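Voltage-sensor containing phosphatase (Ciona intestinalis, PDB 3V0D) probably dephosphorylates phosphoinositide lipids in response to membrane voltage, through a cytoplasmic PTEN-like catalytic region made of a phosphatase domain and a C2 domain. Local coordinates at residues N96-I107 with S177-I188. The protein carries 1 engineered substitution. Residues are numbered along the deposited sequence; the frame is centred on the assembly and turned at random. Where two conformers were deposited one is given.
Sequences NVPTLVDLLKFI and SQIRYVGYFEKI
Val97 and Tyr181 meet because of how Val97 is rotated: with chi1 -69°, CG1 stands anti to the carbonyl carbon and CG2 is wedged between backbone N and carbonyl carbon. Val97 CG2 is thereby set over the middle of the Tyr181 ring, 3.7 Å from its centroid and almost on the ring normal, a CH-pi contact. Val97 CG1 rests instead on the helix backbone, 3.5 Å from Ser177 O. Tyr184 CD1 covers the opposite face of the Tyr181 ring, which is therefore sandwiched, while the Tyr181 hydroxyl is hydrogen-bonded to Asp269 OD2. Pro98 O lies 3.5 Å from Tyr181 CE2 and is buried without a hydrogen-bonding partner. Gln178, extended beyond CG, sends NE2 to Asn96 O at 3.0 Å; the N-H...O angle of 170° shows a straight bond, and the acceptor lies in the amide plane. Gln178 OE1 takes Thr175 N, so both ends of the amide are held and its flip is fixed.

Both segments belong to the tensin-type phosphatase domain, and the contact packs helix 100-115 with its lead-in loop against helix 176-191, beside C2 strand 290-295, where Trp293 touches Val97. The axes of segments 100-107 and 177-188 cross at -63°, 11.1 Å apart at closest, a spacing filled by large side chains. Leu100 CD2 reaches Tyr181 CD2 at 3.7 Å, and its CD1 turns to Ile188 CD1 and Tyr184. Further along, Phe185 receives Leu104 CD2 in plane at its ring edge, 3.7 Å from Phe185 CE1. Ile107 CG1 approaches Phe185 CE1 at 4.0 Å, and Leu103 CD2 packs on Phe185 CB.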
ATOM      1  N   ASN A  96       1.092   3.850  -1.695  1.00 14.05           N
ATOM      2  CA  ASN A  96       2.150   2.892  -1.470  1.00 13.88           C
ATOM      3  C   ASN A  96       1.963   2.224  -0.099  1.00 13.74           C
ATOM      4  O   ASN A  96       0.897   2.332   0.512  1.00 14.28           O
ATOM      5  CB  ASN A  96       3.520   3.571  -1.657  1.00 14.80           C
ATOM      6  CG  ASN A  96       3.786   3.863  -3.126  1.00 14.51           C
ATOM      7  OD1 ASN A  96       4.223   2.979  -3.870  1.00 15.36           O
ATOM      8  ND2 ASN A  96       3.510   5.077  -3.569  1.00 15.59           N
ATOM      9  N   VAL A  97       2.973   1.486   0.356  1.00 14.15           N
ATOM     10  CA  VAL A  97       2.866   0.630   1.534  1.00 14.63           C
ATOM     11  C   VAL A  97       3.966   0.950   2.517  1.00 14.37           C
ATOM     12  O   VAL A  97       5.038   1.429   2.140  1.00 15.10           O
ATOM     13  CB  VAL A  97       2.916  -0.891   1.164  1.00 14.46           C
ATOM     14  CG1 VAL A  97       1.652  -1.300   0.414  1.00 17.21           C
ATOM     15  CG2 VAL A  97       4.181  -1.243   0.402  1.00 16.82           C
ATOM     16  N   PRO A  98       3.739   0.629   3.801  1.00 14.68           N
ATOM     17  CA  PRO A  98       4.837   0.665   4.772  1.00 14.98           C
ATOM     18  C   PRO A  98       5.789  -0.510   4.504  1.00 15.16           C
ATOM     19  O   PRO A  98       5.387  -1.542   3.964  1.00 16.21           O
ATOM     20  CB  PRO A  98       4.107   0.426   6.099  1.00 16.06           C
ATOM     21  CG  PRO A  98       2.967  -0.478   5.733  1.00 15.93           C
ATOM     22  CD  PRO A  98       2.501   0.054   4.377  1.00 15.13           C
ATOM     23  N   THR A  99       7.023  -0.373   4.969  1.00 15.52           N
ATOM     24  CA  THR A  99       7.866  -1.556   5.038  1.00 15.97           C
ATOM     25  C   THR A  99       7.254  -2.534   6.051  1.00 14.88           C
ATOM     26  O   THR A  99       6.533  -2.119   6.974  1.00 14.43           O
ATOM     27  CB  THR A  99       9.307  -1.227   5.433  1.00 17.11           C
ATOM     28  OG1 THR A  99       9.307  -0.697   6.767  1.00 16.97           O
ATOM     29  CG2 THR A  99       9.966  -0.285   4.440  1.00 19.53           C
ATOM     30  N   LEU A 100       7.574  -3.822   5.920  1.00 15.28           N
ATOM     31  CA  LEU A 100       7.091  -4.772   6.925  1.00 14.94           C
ATOM     32  C   LEU A 100       7.673  -4.467   8.283  1.00 14.72           C
ATOM     33  O   LEU A 100       6.957  -4.575   9.285  1.00 14.67           O
ATOM     34  CB  LEU A 100       7.294  -6.235   6.516  1.00 17.08           C
ATOM     35  CG  LEU A 100       6.425  -6.728   5.354  1.00 16.98           C
ATOM     36  CD1 LEU A 100       6.731  -8.197   5.096  1.00 19.10           C
ATOM     37  CD2 LEU A 100       4.935  -6.534   5.610  1.00 18.37           C
ATOM     38  N   VAL A 101       8.939  -4.045   8.342  1.00 14.48           N
ATOM     39  CA  VAL A 101       9.503  -3.622   9.623  1.00 15.47           C
ATOM     40  C   VAL A 101       8.650  -2.514  10.229  1.00 14.23           C
ATOM     41  O   VAL A 101       8.311  -2.546  11.424  1.00 15.14           O
ATOM     42  CB  VAL A 101      10.962  -3.201   9.452  1.00 16.08           C
ATOM     43  CG1 VAL A 101      11.460  -2.413  10.658  1.00 19.28           C
ATOM     44  CG2 VAL A 101      11.826  -4.418   9.210  1.00 17.98           C
ATOM     45  N   ASP A 102       8.316  -1.490   9.442  1.00 14.45           N
ATOM     46  CA  ASP A 102       7.516  -0.396   9.972  1.00 14.77           C
ATOM     47  C   ASP A 102       6.108  -0.816  10.344  1.00 13.83           C
ATOM     48  O   ASP A 102       5.546  -0.327  11.326  1.00 14.41           O
ATOM     49  CB  ASP A 102       7.436   0.768   8.996  1.00 16.66           C
ATOM     50  CG  ASP A 102       8.729   1.577   8.910  1.00 20.85           C
ATOM     51  OD1 ASP A 102       9.686   1.261   9.612  1.00 24.60           O
ATOM     52  OD2 ASP A 102       8.772   2.539   8.125  1.00 23.81           O
ATOM     53  N   LEU A 103       5.508  -1.718   9.566  1.00 13.85           N
ATOM     54  CA  LEU A 103       4.187  -2.217   9.902  1.00 13.88           C
ATOM     55  C   LEU A 103       4.209  -2.958  11.245  1.00 13.67           C
ATOM     56  O   LEU A 103       3.327  -2.726  12.093  1.00 13.97           O
ATOM     57  CB  LEU A 103       3.673  -3.117   8.784  1.00 14.00           C
ATOM     58  CG  LEU A 103       2.249  -3.674   8.957  1.00 14.82           C
ATOM     59  CD1 LEU A 103       1.217  -2.579   9.151  1.00 15.94           C
ATOM     60  CD2 LEU A 103       1.898  -4.563   7.769  1.00 17.48           C
ATOM     61  N   LEU A 104       5.202  -3.825  11.449  1.00 13.80           N
ATOM     62  CA  LEU A 104       5.257  -4.559  12.709  1.00 14.67           C
ATOM     63  C   LEU A 104       5.557  -3.619  13.885  1.00 14.68           C
ATOM     64  O   LEU A 104       5.057  -3.842  14.988  1.00 15.26           O
ATOM     65  CB  LEU A 104       6.271  -5.681  12.649  1.00 14.90           C
ATOM     66  CG  LEU A 104       5.960  -6.808  11.693  1.00 17.02           C
ATOM     67  CD1 LEU A 104       6.959  -7.945  11.842  1.00 18.25           C
ATOM     68  CD2 LEU A 104       4.551  -7.324  11.756  1.00 20.88           C
ATOM     69  N   LYS A 105       6.368  -2.590  13.653  1.00 14.84           N
ATOM     70  CA  LYS A 105       6.649  -1.603  14.706  1.00 15.47           C
ATOM     71  C   LYS A 105       5.387  -0.855  15.092  1.00 14.92           C
ATOM     72  O   LYS A 105       5.121  -0.637  16.275  1.00 15.71           O
ATOM     73  CB  LYS A 105       7.753  -0.665  14.236  1.00 16.66           C
ATOM     74  CG  LYS A 105       8.335   0.249  15.281  1.00 18.79           C
ATOM     75  CD  LYS A 105       9.460   1.089  14.651  1.00 22.02           C
ATOM     76  CE  LYS A 105      10.096   2.057  15.643  1.00 24.78           C
ATOM     77  NZ  LYS A 105       9.141   3.087  16.154  1.00 25.31           N
ATOM     78  N   PHE A 106       4.581  -0.477  14.089  1.00 14.62           N
ATOM     79  CA  PHE A 106       3.302   0.162  14.347  1.00 14.51           C
ATOM     80  C   PHE A 106       2.388  -0.778  15.171  1.00 14.58           C
ATOM     81  O   PHE A 106       1.779  -0.357  16.162  1.00 14.95           O
ATOM     82  CB  PHE A 106       2.610   0.540  13.016  1.00 15.12           C
ATOM     83  CG  PHE A 106       1.121   0.655  13.155  1.00 14.20           C
ATOM     84  CD1 PHE A 106       0.528   1.750  13.794  1.00 14.84           C
ATOM     85  CD2 PHE A 106       0.302  -0.380  12.697  1.00 15.23           C
ATOM     86  CE1 PHE A 106      -0.866   1.810  13.959  1.00 15.98           C
ATOM     87  CE2 PHE A 106      -1.087  -0.306  12.861  1.00 15.70           C
ATOM     88  CZ  PHE A 106      -1.666   0.791  13.498  1.00 16.26           C
ATOM     89  N   ILE A 107       2.305  -2.049  14.762  1.00 14.67           N
ATOM     90  CA  ILE A 107       1.425  -2.994  15.452  1.00 15.36           C
ATOM     91  C   ILE A 107       1.857  -3.107  16.914  1.00 15.15           C
ATOM     92  O   ILE A 107       1.017  -3.107  17.805  1.00 16.35           O
ATOM     93  CB  ILE A 107       1.409  -4.360  14.733  1.00 16.06           C
ATOM     94  CG1 ILE A 107       0.655  -4.250  13.391  1.00 15.99           C
ATOM     95  CG2 ILE A 107       0.816  -5.451  15.633  1.00 17.15           C
ATOM     96  CD1 ILE A 107      -0.879  -4.010  13.508  1.00 17.99           C
ATOM     97  N   SER A 177      -1.010  -3.487  -3.906  1.00 14.24           N
ATOM     98  CA  SER A 177       0.055  -3.756  -2.954  1.00 14.21           C
ATOM     99  C   SER A 177      -0.411  -3.551  -1.519  1.00 13.73           C
ATOM    100  O   SER A 177       0.039  -4.273  -0.621  1.00 14.29           O
ATOM    101  CB  SER A 177       1.288  -2.881  -3.201  1.00 14.41           C
ATOM    102  OG  SER A 177       1.866  -3.141  -4.467  1.00 14.33           O
ATOM    103  N   GLN A 178      -1.288  -2.590  -1.276  1.00 14.10           N
ATOM    104  CA  GLN A 178      -1.862  -2.416   0.055  1.00 14.50           C
ATOM    105  C   GLN A 178      -2.608  -3.680   0.492  1.00 14.62           C
ATOM    106  O   GLN A 178      -2.421  -4.181   1.616  1.00 15.08           O
ATOM    107  CB  GLN A 178      -2.737  -1.166   0.096  1.00 15.13           C
ATOM    108  CG  GLN A 178      -1.900   0.103   0.050  1.00 15.07           C
ATOM    109  CD  GLN A 178      -2.684   1.369  -0.199  1.00 14.85           C
ATOM    110  OE1 GLN A 178      -3.864   1.344  -0.557  1.00 16.02           O
ATOM    111  NE2 GLN A 178      -2.011   2.506  -0.013  1.00 16.27           N
ATOM    112  N   ILE A 179      -3.419  -4.249  -0.400  1.00 14.59           N
ATOM    113  CA  ILE A 179      -4.067  -5.526  -0.113  1.00 14.93           C
ATOM    114  C   ILE A 179      -3.037  -6.612   0.173  1.00 14.48           C
ATOM    115  O   ILE A 179      -3.172  -7.386   1.151  1.00 15.02           O
ATOM    116  CB  ILE A 179      -4.998  -5.918  -1.288  1.00 15.48           C
ATOM    117  CG1 ILE A 179      -6.183  -4.966  -1.346  1.00 17.52           C
ATOM    118  CG2 ILE A 179      -5.467  -7.372  -1.186  1.00 16.53           C
ATOM    119  CD1 ILE A 179      -7.004  -5.088  -2.642  1.00 20.02           C
ATOM    120  N   ARG A 180      -2.003  -6.700  -0.664  1.00 14.46           N
ATOM    121  CA  ARG A 180      -0.970  -7.701  -0.489  1.00 14.75           C
ATOM    122  C   ARG A 180      -0.296  -7.566   0.881  1.00 14.14           C
ATOM    123  O   ARG A 180       0.015  -8.574   1.515  1.00 14.78           O
ATOM    124  CB  ARG A 180       0.035  -7.585  -1.626  0.56 15.45           C
ATOM    125  CG  ARG A 180       1.206  -8.527  -1.514  0.56 15.84           C
ATOM    126  CD  ARG A 180       1.949  -8.691  -2.849  0.56 18.31           C
ATOM    127  NE  ARG A 180       2.060  -7.477  -3.657  0.56 19.05           N
ATOM    128  CZ  ARG A 180       1.297  -7.144  -4.702  0.56 16.64           C
ATOM    129  NH1 ARG A 180       1.545  -6.000  -5.295  0.56 18.58           N
ATOM    130  NH2 ARG A 180       0.319  -7.914  -5.179  0.56 12.74           N
ATOM    131  N   TYR A 181      -0.034  -6.340   1.323  1.00 13.87           N
ATOM    132  CA  TYR A 181       0.686  -6.130   2.572  1.00 14.22           C
ATOM    133  C   TYR A 181      -0.154  -6.493   3.790  1.00 13.89           C
ATOM    134  O   TYR A 181       0.389  -7.004   4.776  1.00 14.64           O
ATOM    135  CB  TYR A 181       1.286  -4.709   2.622  1.00 14.57           C
ATOM    136  CG  TYR A 181       2.673  -4.707   2.002  1.00 14.26           C
ATOM    137  CD1 TYR A 181       2.882  -5.109   0.673  1.00 14.65           C
ATOM    138  CD2 TYR A 181       3.794  -4.402   2.774  1.00 14.58           C
ATOM    139  CE1 TYR A 181       4.124  -5.202   0.137  1.00 15.41           C
ATOM    140  CE2 TYR A 181       5.085  -4.525   2.237  1.00 15.67           C
ATOM    141  CZ  TYR A 181       5.235  -4.940   0.924  1.00 15.97           C
ATOM    142  OH  TYR A 181       6.487  -5.116   0.377  1.00 17.72           O
ATOM    143  N   VAL A 182      -1.477  -6.277   3.741  1.00 14.05           N
ATOM    144  CA  VAL A 182      -2.331  -6.789   4.815  1.00 14.84           C
ATOM    145  C   VAL A 182      -2.247  -8.326   4.814  1.00 14.50           C
ATOM    146  O   VAL A 182      -2.195  -8.963   5.875  1.00 14.71           O
ATOM    147  CB  VAL A 182      -3.783  -6.276   4.727  1.00 15.12           C
ATOM    148  CG1 VAL A 182      -4.599  -6.781   5.901  1.00 17.29           C
ATOM    149  CG2 VAL A 182      -3.810  -4.748   4.686  1.00 15.64           C
ATOM    150  N   GLY A 183      -2.221  -8.935   3.625  1.00 14.79           N
ATOM    151  CA  GLY A 183      -2.053 -10.380   3.519  1.00 15.17           C
ATOM    152  C   GLY A 183      -0.728 -10.848   4.079  1.00 14.94           C
ATOM    153  O   GLY A 183      -0.657 -11.889   4.740  1.00 15.61           O
ATOM    154  N   TYR A 184       0.344 -10.096   3.829  1.00 14.79           N
ATOM    155  CA  TYR A 184       1.624 -10.403   4.433  1.00 15.14           C
ATOM    156  C   TYR A 184       1.528 -10.390   5.960  1.00 14.96           C
ATOM    157  O   TYR A 184       2.094 -11.271   6.633  1.00 15.88           O
ATOM    158  CB  TYR A 184       2.676  -9.399   4.012  1.00 15.57           C
ATOM    159  CG  TYR A 184       3.244  -9.518   2.605  1.00 14.94           C
ATOM    160  CD1 TYR A 184       4.027  -8.477   2.111  1.00 15.25           C
ATOM    161  CD2 TYR A 184       3.063 -10.640   1.788  1.00 15.69           C
ATOM    162  CE1 TYR A 184       4.667  -8.569   0.883  1.00 15.78           C
ATOM    163  CE2 TYR A 184       3.695 -10.740   0.547  1.00 16.02           C
ATOM    164  CZ  TYR A 184       4.529  -9.709   0.115  1.00 15.15           C
ATOM    165  OH  TYR A 184       5.203  -9.767  -1.085  1.00 16.04           O
ATOM    166  N   PHE A 185       0.839  -9.393   6.529  1.00 15.16           N
ATOM    167  CA  PHE A 185       0.675  -9.361   7.969  1.00 15.36           C
ATOM    168  C   PHE A 185      -0.081 -10.599   8.478  1.00 15.39           C
ATOM    169  O   PHE A 185       0.305 -11.195   9.479  1.00 16.01           O
ATOM    170  CB  PHE A 185       0.007  -8.061   8.427  1.00 15.72           C
ATOM    171  CG  PHE A 185      -0.097  -8.008   9.919  1.00 14.87           C
ATOM    172  CD1 PHE A 185       1.050  -7.933  10.709  1.00 16.52           C
ATOM    173  CD2 PHE A 185      -1.332  -8.141  10.555  1.00 16.28           C
ATOM    174  CE1 PHE A 185       0.962  -8.012  12.102  1.00 17.29           C
ATOM    175  CE2 PHE A 185      -1.412  -8.182  11.936  1.00 17.28           C
ATOM    176  CZ  PHE A 185      -0.281  -8.107  12.711  1.00 16.38           C
ATOM    177  N   GLU A 186      -1.146 -10.977   7.788  1.00 15.71           N
ATOM    178  CA  GLU A 186      -1.864 -12.196   8.152  1.00 16.60           C
ATOM    179  C   GLU A 186      -0.919 -13.398   8.179  1.00 16.71           C
ATOM    180  O   GLU A 186      -0.956 -14.212   9.114  1.00 17.38           O
ATOM    181  CB  GLU A 186      -3.008 -12.425   7.172  1.00 17.41           C
ATOM    182  CG  GLU A 186      -3.806 -13.708   7.460  1.00 19.68           C
ATOM    183  CD  GLU A 186      -4.828 -14.083   6.392  1.00 20.78           C
ATOM    184  OE1 GLU A 186      -5.204 -13.249   5.567  1.00 21.23           O
ATOM    185  OE2 GLU A 186      -5.294 -15.248   6.407  1.00 25.64           O
ATOM    186  N   LYS A 187      -0.075 -13.514   7.152  1.00 16.38           N
ATOM    187  CA  LYS A 187       0.869 -14.625   7.068  1.00 17.47           C
ATOM    188  C   LYS A 187       1.893 -14.576   8.198  1.00 17.40           C
ATOM    189  O   LYS A 187       2.283 -15.626   8.747  1.00 18.25           O
ATOM    190  CB  LYS A 187       1.576 -14.627   5.709  1.00 19.14           C
ATOM    191  CG  LYS A 187       2.494 -15.823   5.476  1.00 24.15           C
ATOM    192  CD  LYS A 187       2.926 -15.970   4.023  1.00 30.08           C
ATOM    193  CE  LYS A 187       1.755 -16.336   3.116  1.00 35.50           C
ATOM    194  NZ  LYS A 187       1.041 -17.573   3.575  1.00 39.82           N
ATOM    195  N   ILE A 188       2.363 -13.381   8.541  1.00 16.26           N
ATOM    196  CA  ILE A 188       3.300 -13.215   9.642  1.00 16.82           C
ATOM    197  C   ILE A 188       2.675 -13.678  10.970  1.00 16.94           C
ATOM    198  O   ILE A 188       3.299 -14.409  11.749  1.00 17.53           O
ATOM    199  CB  ILE A 188       3.780 -11.762   9.691  1.00 16.73           C
ATOM    200  CG1 ILE A 188       4.777 -11.558   8.560  1.00 17.71           C
ATOM    201  CG2 ILE A 188       4.396 -11.411  11.056  1.00 17.91           C
ATOM    202  CD1 ILE A 188       5.114 -10.119   8.254  1.00 19.36           C
TER